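Local atomic coordinates of Hut operon positive regulatory protein (Bacillus subtilis, PDB entry 4H4L), a protein that binds regulatory sequences on the mRNA in the presence of histidine, suppressing transcription termination and so activating the hut operon for histidine utilization. Residues R11-L16 with W120-L125; H48-A53 with V100-A105; H84-G89 with G127-P132. The protein carries 1 engineered substitution. All coordinates share one frame; numbering follows the deposited sequence.

Interaction 1: residues R11-L16 with W120-L125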
loop_
_atom_site.group_PDB
_atom_site.type_symbol
_atom_site.label_atom_id
_atom_site.label_comp_id
_atom_site.label_asym_id
_atom_site.label_seq_id
_atom_site.Cartn_x
_atom_site.Cartn_y
_atom_site.Cartn_z
ATOM N N ARG A 11 13.806 -17.502 13.828
ATOM C CA ARG A 11 15.258 -17.413 13.896
ATOM C C ARG A 11 15.890 -18.674 13.325
ATOM O O ARG A 11 16.877 -18.601 12.591
ATOM C CB ARG A 11 15.753 -17.101 15.314
ATOM C CG ARG A 11 15.795 -18.269 16.292
ATOM C CD ARG A 11 16.302 -17.853 17.672
ATOM N NE ARG A 11 17.702 -17.427 17.676
ATOM C CZ ARG A 11 18.746 -18.255 17.701
ATOM N NH1 ARG A 11 18.563 -19.570 17.711
ATOM N NH2 ARG A 11 19.981 -17.773 17.703
ATOM N N LEU A 12 15.269 -19.814 13.623
ATOM C CA LEU A 12 15.722 -21.119 13.166
ATOM C C LEU A 12 15.812 -21.210 11.656
ATOM O O LEU A 12 16.903 -21.429 11.116
ATOM C CB LEU A 12 14.798 -22.214 13.692
ATOM C CG LEU A 12 15.195 -22.710 15.075
ATOM C CD1 LEU A 12 14.157 -23.678 15.621
ATOM C CD2 LEU A 12 16.559 -23.366 14.957
ATOM N N SER A 13 14.654 -21.048 10.998
ATOM C CA SER A 13 14.543 -20.978 9.540
ATOM C C SER A 13 15.524 -19.971 8.948
ATOM O O SER A 13 16.120 -20.208 7.887
ATOM C CB SER A 13 13.128 -20.575 9.157
ATOM O OG SER A 13 12.845 -19.283 9.649
ATOM N N VAL A 14 15.687 -18.844 9.636
ATOM C CA VAL A 14 16.594 -17.788 9.192
ATOM C C VAL A 14 18.082 -18.151 9.339
ATOM O O VAL A 14 18.844 -18.049 8.365
ATOM C CB VAL A 14 16.269 -16.464 9.896
ATOM C CG1 VAL A 14 17.316 -15.427 9.567
ATOM C CG2 VAL A 14 14.902 -15.973 9.454
ATOM N N LEU A 15 18.487 -18.574 10.544
ATOM C CA LEU A 15 19.825 -19.130 10.749
ATOM C C LEU A 15 20.046 -20.256 9.743
ATOM O O LEU A 15 21.132 -20.416 9.179
ATOM C CB LEU A 15 19.995 -19.656 12.179
ATOM C CG LEU A 15 20.217 -18.652 13.326
ATOM C CD1 LEU A 15 19.354 -19.015 14.523
ATOM C CD2 LEU A 15 21.686 -18.497 13.744
ATOM N N LEU A 16 18.992 -21.019 9.503
ATOM C CA LEU A 16 19.071 -22.145 8.596
ATOM C C LEU A 16 19.384 -21.665 7.188
ATOM O O LEU A 16 20.303 -22.163 6.537
ATOM C CB LEU A 16 17.768 -22.944 8.625
ATOM C CG LEU A 16 17.507 -23.925 7.489
ATOM C CD1 LEU A 16 18.548 -25.050 7.481
ATOM C CD2 LEU A 16 16.077 -24.451 7.613
ATOM N N TRP A 120 2.437 -24.019 13.303
ATOM C CA TRP A 120 2.563 -22.693 12.686
ATOM C C TRP A 120 3.559 -22.833 11.579
ATOM O O TRP A 120 4.315 -23.809 11.558
ATOM C CB TRP A 120 3.030 -21.653 13.712
ATOM C CG TRP A 120 1.919 -21.271 14.660
ATOM C CD1 TRP A 120 1.239 -22.104 15.537
ATOM C CD2 TRP A 120 1.280 -19.954 14.824
ATOM N NE1 TRP A 120 0.258 -21.422 16.208
ATOM C CE2 TRP A 120 0.227 -20.133 15.834
ATOM C CE3 TRP A 120 1.462 -18.697 14.260
ATOM C CZ2 TRP A 120 -0.584 -19.088 16.246
ATOM C CZ3 TRP A 120 0.639 -17.654 14.685
ATOM C CH2 TRP A 120 -0.361 -17.845 15.655
ATOM N N ILE A 121 3.581 -21.896 10.630
ATOM C CA ILE A 121 4.523 -22.016 9.503
ATOM C C ILE A 121 5.345 -20.737 9.310
ATOM O O ILE A 121 4.933 -19.660 9.719
ATOM C CB ILE A 121 3.810 -22.502 8.214
ATOM C CG1 ILE A 121 4.812 -22.916 7.141
ATOM C CG2 ILE A 121 2.832 -21.469 7.694
ATOM C CD1 ILE A 121 4.155 -23.648 5.992
ATOM N N ALA A 122 6.525 -20.856 8.728
ATOM C CA ALA A 122 7.362 -19.691 8.572
ATOM C C ALA A 122 8.002 -19.809 7.238
ATOM O O ALA A 122 8.595 -20.830 6.954
ATOM C CB ALA A 122 8.428 -19.625 9.647
ATOM N N VAL A 123 7.838 -18.775 6.413
ATOM C CA VAL A 123 8.421 -18.738 5.097
ATOM C C VAL A 123 9.482 -17.642 5.141
ATOM O O VAL A 123 9.161 -16.490 5.398
ATOM C CB VAL A 123 7.333 -18.469 4.061
ATOM C CG1 VAL A 123 7.899 -18.536 2.668
ATOM C CG2 VAL A 123 6.204 -19.486 4.202
ATOM N N SER A 124 10.750 -18.001 4.982
ATOM C CA SER A 124 11.815 -17.024 5.161
ATOM C C SER A 124 12.532 -16.878 3.846
ATOM O O SER A 124 12.894 -17.878 3.239
ATOM C CB SER A 124 12.815 -17.467 6.247
ATOM O OG SER A 124 12.189 -17.640 7.518
ATOM N N LEU A 125 12.728 -15.640 3.398
ATOM C CA LEU A 125 13.302 -15.406 2.085
ATOM C C LEU A 125 14.643 -14.708 2.227
ATOM O O LEU A 125 14.742 -13.789 3.028
ATOM C CB LEU A 125 12.357 -14.515 1.302
ATOM C CG LEU A 125 10.992 -15.097 0.972
ATOM C CD1 LEU A 125 10.096 -14.006 0.412
ATOM C CD2 LEU A 125 11.166 -16.202 -0.054
#

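Interaction 2: residues H48-A53 with V100-A105. Engineered in segment 48-53: I51 (natural residue Val).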
loop_
_atom_site.group_PDB
_atom_site.type_symbol
_atom_site.label_atom_id
_atom_site.label_comp_id
_atom_site.label_asym_id
_atom_site.label_seq_id
_atom_site.Cartn_x
_atom_site.Cartn_y
_atom_site.Cartn_z
ATOM N N HIS A 48 4.954 -14.480 -8.937
ATOM C CA HIS A 48 4.153 -15.697 -9.002
ATOM C C HIS A 48 4.998 -16.925 -9.105
ATOM O O HIS A 48 4.667 -17.945 -8.498
ATOM C CB HIS A 48 3.015 -15.621 -10.047
ATOM C CG HIS A 48 3.466 -15.564 -11.490
ATOM N ND1 HIS A 48 3.224 -16.573 -12.367
ATOM C CD2 HIS A 48 4.120 -14.560 -12.216
ATOM C CE1 HIS A 48 3.727 -16.247 -13.584
ATOM N NE2 HIS A 48 4.277 -15.016 -13.493
ATOM N N LYS A 49 6.124 -16.827 -9.810
ATOM C CA LYS A 49 7.085 -17.924 -9.857
ATOM C C LYS A 49 7.665 -18.183 -8.502
ATOM O O LYS A 49 7.928 -19.352 -8.161
ATOM C CB LYS A 49 8.226 -17.647 -10.820
ATOM C CG LYS A 49 8.221 -18.561 -12.014
ATOM C CD LYS A 49 8.136 -17.749 -13.301
ATOM C CE LYS A 49 7.397 -18.536 -14.385
ATOM N NZ LYS A 49 7.187 -17.742 -15.630
ATOM N N VAL A 50 7.887 -17.116 -7.729
ATOM C CA VAL A 50 8.450 -17.286 -6.375
ATOM C C VAL A 50 7.451 -18.028 -5.461
ATOM O O VAL A 50 7.793 -18.971 -4.749
ATOM C CB VAL A 50 8.976 -15.938 -5.808
ATOM C CG1 VAL A 50 9.226 -15.991 -4.309
ATOM C CG2 VAL A 50 10.254 -15.516 -6.555
ATOM N N ILE A 51 6.191 -17.624 -5.525
ATOM C CA ILE A 51 5.132 -18.270 -4.759
ATOM C C ILE A 51 4.993 -19.760 -5.161
ATOM O O ILE A 51 4.867 -20.634 -4.296
ATOM C CB ILE A 51 3.797 -17.481 -4.947
ATOM C CG1 ILE A 51 3.963 -16.046 -4.436
ATOM C CG2 ILE A 51 2.614 -18.196 -4.299
ATOM C CD1 ILE A 51 2.859 -15.116 -4.870
ATOM N N ALA A 52 5.063 -20.018 -6.467
ATOM C CA ALA A 52 4.821 -21.328 -7.095
ATOM C C ALA A 52 5.898 -22.344 -6.739
ATOM O O ALA A 52 5.591 -23.413 -6.206
ATOM C CB ALA A 52 4.733 -21.167 -8.607
ATOM N N ALA A 53 7.160 -21.994 -7.023
ATOM C CA ALA A 53 8.329 -22.757 -6.551
ATOM C C ALA A 53 8.166 -23.188 -5.089
ATOM O O ALA A 53 8.297 -24.375 -4.761
ATOM C CB ALA A 53 9.613 -21.949 -6.720
ATOM N N VAL A 100 14.627 -10.701 -8.522
ATOM C CA VAL A 100 15.140 -11.386 -7.341
ATOM C C VAL A 100 15.880 -12.684 -7.669
ATOM O O VAL A 100 15.514 -13.428 -8.565
ATOM C CB VAL A 100 14.026 -11.774 -6.366
ATOM C CG1 VAL A 100 13.423 -10.556 -5.695
ATOM C CG2 VAL A 100 12.953 -12.566 -7.084
ATOM N N GLY A 101 16.930 -12.951 -6.911
ATOM C CA GLY A 101 17.512 -14.272 -6.841
ATOM C C GLY A 101 17.358 -14.644 -5.375
ATOM O O GLY A 101 18.110 -14.137 -4.504
ATOM N N LEU A 102 16.373 -15.495 -5.073
ATOM C CA LEU A 102 16.160 -15.843 -3.684
ATOM C C LEU A 102 16.686 -17.228 -3.333
ATOM O O LEU A 102 17.082 -18.012 -4.209
ATOM C CB LEU A 102 14.696 -15.689 -3.304
ATOM C CG LEU A 102 14.107 -14.274 -3.311
ATOM C CD1 LEU A 102 12.652 -14.340 -2.888
ATOM C CD2 LEU A 102 14.864 -13.338 -2.381
ATOM N N ARG A 103 16.749 -17.480 -2.035
ATOM C CA ARG A 103 16.785 -18.817 -1.487
ATOM C C ARG A 103 15.713 -18.746 -0.418
ATOM O O ARG A 103 15.552 -17.692 0.179
ATOM C CB ARG A 103 18.146 -19.123 -0.860
ATOM C CG ARG A 103 18.240 -20.532 -0.256
ATOM C CD ARG A 103 19.598 -20.864 0.375
ATOM N NE ARG A 103 19.567 -22.150 1.097
ATOM C CZ ARG A 103 20.498 -22.575 1.954
ATOM N NH1 ARG A 103 21.568 -21.835 2.221
ATOM N NH2 ARG A 103 20.357 -23.752 2.547
ATOM N N PHE A 104 14.997 -19.846 -0.190
ATOM C CA PHE A 104 13.924 -19.919 0.805
ATOM C C PHE A 104 14.030 -21.111 1.771
ATOM O O PHE A 104 14.431 -22.226 1.392
ATOM C CB PHE A 104 12.535 -19.915 0.121
ATOM C CG PHE A 104 12.319 -21.061 -0.834
ATOM C CD1 PHE A 104 11.703 -22.249 -0.402
ATOM C CD2 PHE A 104 12.718 -20.961 -2.172
ATOM C CE1 PHE A 104 11.519 -23.314 -1.277
ATOM C CE2 PHE A 104 12.521 -22.031 -3.069
ATOM C CZ PHE A 104 11.921 -23.208 -2.620
ATOM N N ALA A 105 13.651 -20.853 3.012
ATOM C CA ALA A 105 13.503 -21.878 4.008
ATOM C C ALA A 105 12.042 -21.907 4.361
ATOM O O ALA A 105 11.430 -20.835 4.395
ATOM C CB ALA A 105 14.310 -21.506 5.226
#

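Interaction 3: residues H84-G89 with G127-P132. With HIS (histidine), chain Q.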
loop_
_atom_site.group_PDB
_atom_site.type_symbol
_atom_site.label_atom_id
_atom_site.label_comp_id
_atom_site.label_asym_id
_atom_site.label_seq_id
_atom_site.Cartn_x
_atom_site.Cartn_y
_atom_site.Cartn_z
ATOM N N HIS A 84 6.504 -9.204 1.514
ATOM C CA HIS A 84 6.443 -7.798 1.932
ATOM C C HIS A 84 7.805 -7.310 2.346
ATOM O O HIS A 84 8.155 -6.178 2.062
ATOM C CB HIS A 84 5.431 -7.529 3.027
ATOM C CG HIS A 84 4.073 -7.123 2.519
ATOM N ND1 HIS A 84 3.020 -7.990 2.477
ATOM C CD2 HIS A 84 3.598 -5.896 2.024
ATOM C CE1 HIS A 84 1.920 -7.351 1.979
ATOM N NE2 HIS A 84 2.271 -6.065 1.711
ATOM N N GLY A 85 8.584 -8.178 2.998
ATOM C CA GLY A 85 9.948 -7.876 3.376
ATOM C C GLY A 85 10.814 -7.686 2.168
ATOM O O GLY A 85 11.568 -6.727 2.074
ATOM N N VAL A 86 10.716 -8.620 1.233
ATOM C CA VAL A 86 11.518 -8.549 0.010
ATOM C C VAL A 86 11.223 -7.302 -0.829
ATOM O O VAL A 86 12.151 -6.674 -1.366
ATOM C CB VAL A 86 11.333 -9.804 -0.849
ATOM C CG1 VAL A 86 11.977 -9.624 -2.225
ATOM C CG2 VAL A 86 11.910 -11.007 -0.120
ATOM N N THR A 87 9.944 -6.941 -0.941
ATOM C CA THR A 87 9.534 -5.978 -1.964
ATOM C C THR A 87 9.327 -4.548 -1.463
ATOM O O THR A 87 9.469 -3.622 -2.240
ATOM C CB THR A 87 8.292 -6.464 -2.682
ATOM O OG1 THR A 87 7.269 -6.617 -1.712
ATOM C CG2 THR A 87 8.545 -7.813 -3.333
ATOM N N ARG A 88 8.982 -4.377 -0.184
ATOM C CA ARG A 88 8.969 -3.064 0.486
ATOM C C ARG A 88 7.999 -1.997 -0.088
ATOM O O ARG A 88 8.425 -0.905 -0.470
ATOM C CB ARG A 88 10.410 -2.511 0.637
ATOM C CG ARG A 88 11.128 -3.168 1.826
ATOM C CD ARG A 88 12.586 -3.503 1.567
ATOM N NE ARG A 88 12.731 -4.248 0.324
ATOM C CZ ARG A 88 13.237 -3.734 -0.797
ATOM N NH1 ARG A 88 13.659 -2.478 -0.789
ATOM N NH2 ARG A 88 13.313 -4.467 -1.912
ATOM N N GLY A 89 6.703 -2.322 -0.145
ATOM C CA GLY A 89 5.682 -1.339 -0.500
ATOM C C GLY A 89 4.870 -1.668 -1.721
ATOM O O GLY A 89 3.660 -1.514 -1.734
ATOM N N GLY A 127 18.195 -13.264 -0.344
ATOM C CA GLY A 127 18.875 -13.184 -1.620
ATOM C C GLY A 127 19.032 -11.756 -2.074
ATOM O O GLY A 127 19.086 -10.839 -1.287
ATOM N N THR A 128 19.130 -11.554 -3.365
ATOM C CA THR A 128 19.224 -10.200 -3.842
ATOM C C THR A 128 18.007 -9.751 -4.650
ATOM O O THR A 128 17.164 -10.564 -5.055
ATOM C CB THR A 128 20.434 -10.011 -4.733
ATOM O OG1 THR A 128 20.130 -10.598 -5.995
ATOM C CG2 THR A 128 21.664 -10.644 -4.103
ATOM N N ILE A 129 17.965 -8.433 -4.842
ATOM C CA ILE A 129 17.001 -7.725 -5.626
ATOM C C ILE A 129 17.826 -6.655 -6.340
ATOM O O ILE A 129 18.795 -6.126 -5.769
ATOM C CB ILE A 129 15.913 -7.106 -4.723
ATOM C CG1 ILE A 129 14.734 -6.598 -5.572
ATOM C CG2 ILE A 129 16.506 -6.053 -3.777
ATOM C CD1 ILE A 129 13.434 -6.533 -4.810
ATOM N N GLY A 130 17.473 -6.363 -7.592
ATOM C CA GLY A 130 18.271 -5.443 -8.404
ATOM C C GLY A 130 17.716 -5.362 -9.809
ATOM O O GLY A 130 16.666 -5.958 -10.108
ATOM N N ALA A 131 18.427 -4.626 -10.660
ATOM C CA ALA A 131 17.976 -4.324 -12.005
ATOM C C ALA A 131 18.041 -5.566 -12.857
ATOM O O ALA A 131 18.835 -6.464 -12.546
ATOM C CB ALA A 131 18.829 -3.228 -12.612
ATOM N N PRO A 132 17.219 -5.626 -13.940
ATOM C CA PRO A 132 17.129 -6.828 -14.787
ATOM C C PRO A 132 18.480 -7.304 -15.304
ATOM O O PRO A 132 18.639 -8.494 -15.579
ATOM C CB PRO A 132 16.237 -6.375 -15.945
ATOM C CG PRO A 132 15.371 -5.338 -15.321
ATOM C CD PRO A 132 16.303 -4.574 -14.424
HETATM N N HIS Q . 15.504 -2.146 -10.173
HETATM C CA HIS Q . 16.078 -1.805 -8.845
HETATM C C HIS Q . 17.523 -1.706 -9.042
HETATM O O HIS Q . 17.888 -1.186 -10.081
HETATM C CB HIS Q . 15.780 -2.882 -7.813
HETATM C CG HIS Q . 15.781 -2.399 -6.365
HETATM N ND1 HIS Q . 14.728 -2.607 -5.517
HETATM C CD2 HIS Q . 16.727 -1.731 -5.635
HETATM C CE1 HIS Q . 15.010 -2.095 -4.327
HETATM N NE2 HIS Q . 16.226 -1.586 -4.394
HETATM O OXT HIS Q . 18.314 -2.137 -8.196
#

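Interaction 1: residues R11-L16 with W120-L125
S13 and V14 of helix 9-17 meet S124 in a buried helix-on-sheet contact, the helix lying against one face of the four-stranded antiparallel sheet at its inner strand 120-130. The two short axes approach to 8.4 Å with an angle of 32° between their directions. Strand alternation shows which face is used: the CB atoms of A122 and S124 point toward the helix, whereas V123 points away from it and packs on L75 and A78 of helix 70-87. A122 contributes a looser contact, its CB lying 4.4 Å from S13 OG. V14 sends CG2 alongside the serine pair, 3.7 Å from S124 OG. It also packs on F141 and V143 of strand 137-147, which places apolar side chains next to the serines, and on L18 of the second subunit. S13 holds its OG between its own backbone N and carbonyl carbon (chi1 63°), which turns the hydroxyl back along the helix, where its single proton can be directed to G10 O or I9 O, or shared between them. One buried oxygen thereby serves the helix and the sheet at once, and the link across is the 2.8 Å hydrogen bond that S124 OG donates to S13 OG.

Interaction 2: residues H48-A53 with V100-A105
V50 of helix 47-60 faces V100 and L102 of strand 99-109 and forks between them. The CB points toward the strand, and from it each methyl takes a different partner. CG1, anti to the backbone N (chi1 165°), ends 4.1 Å from L102 CD1. CG2, anti to the carbonyl carbon instead, ends 4.0 Å from V100 CG2. Both are van der Waals contacts of methyl on methyl; the V50 and L102 side chains cross at about a right angle, while V50 and V100 meet at a slant. One helical turn on, A53 also turns its CB toward the strand, and its backbone O lies 4.4 Å from F104 CZ, a loose approach at the ring's far end. The axes are 10.6 Å apart at closest, enough for a layer of apolar side chains between helix and sheet. On the sheet side, V50 also touches V42 of the neighbouring strand 36-44, and L102 and F104 both pack on L125 of strand 120-130. The next helix, 70-87, lies beside this one: V100 reaches its V86, and the engineered I51 packs on Y76, M80 and L83.

Interaction 3: residues H84-G89 with G127-P132
R88 and I129 belong to the histidine pocket, where the end of helix 70-87 faces the last part of strand 120-130. R88 is the first residue to leave helical geometry, with positive phi (62°), and its CB points toward the strand. The side chain bends at chi2 and chi3 so that the guanidinium comes back over the last helical turn. There NH2 donates a 2.6 Å hydrogen bond to V86 O with an N-H...O angle of 155°, and NE adds weak bonds to the carbonyl oxygens of V86 and G85. Both oxygens lie near the guanidinium plane, on its NE/NH2 side, which limits rotation of the group. I129 CD1 lies off the NH2 end, 3.6 Å from R88 NH2 and 4.3 Å from V86 CG1, the R88 and I129 side chains arriving from opposite directions. The NH1/NH2 edge faces the bound histidine, whose CE1 is 3.8 Å from both R88 NH1 and NH2; a bound zinc ion lies about 5 Å from the R88 side chain. I129 CG1, anti to its backbone nitrogen (chi1 -168°), extends toward ligand and arginine and lies 4.0 Å from ND1 of the histidine, while G130 CA is 3.3 Å from OXT and A131 CB 3.4 Å from O. R88 NH1 forms a salt bridge with E81 of the second subunit. Replacing R88 by an alanine here would probably leave that glutamate without its opposite charge, deprive V86 O of the NH2 hydrogen bond and open a gap beside the ligand ring. The site is shared between chains, since Y69 OH of the fifth subunit hydrogen-bonds the histidine. Within the chain, I129 also packs on H138 and T140 of strand 137-147, and V100 of strand 99-109 touches both V86 and I129, joining the helix end to the sheet.

Strands 99-109 and 120-130, neighbours in the sheet, connect all three contacts. S124 N lies 3.0 Å from A105 O, a probable hydrogen bond between interactions 1 and 2; G101 O lies 3.0 Å from T128 N, a similar probable bond between interactions 2 and 3. Interaction 1 uses the face opposite the other two, yet L125 CD1 comes within 3.5 Å of V86 CG2 on helix 70-87. Interactions 2 and 3, with centres 11 Å apart, share one apolar layer in which V100 CG1 lies 3.9 Å from V86 CG1. Interaction 3 supplies R88, I129, G130 and A131 to the histidine pocket; the side chain of V100, in interaction 2, is about 8 Å from a bound histidine.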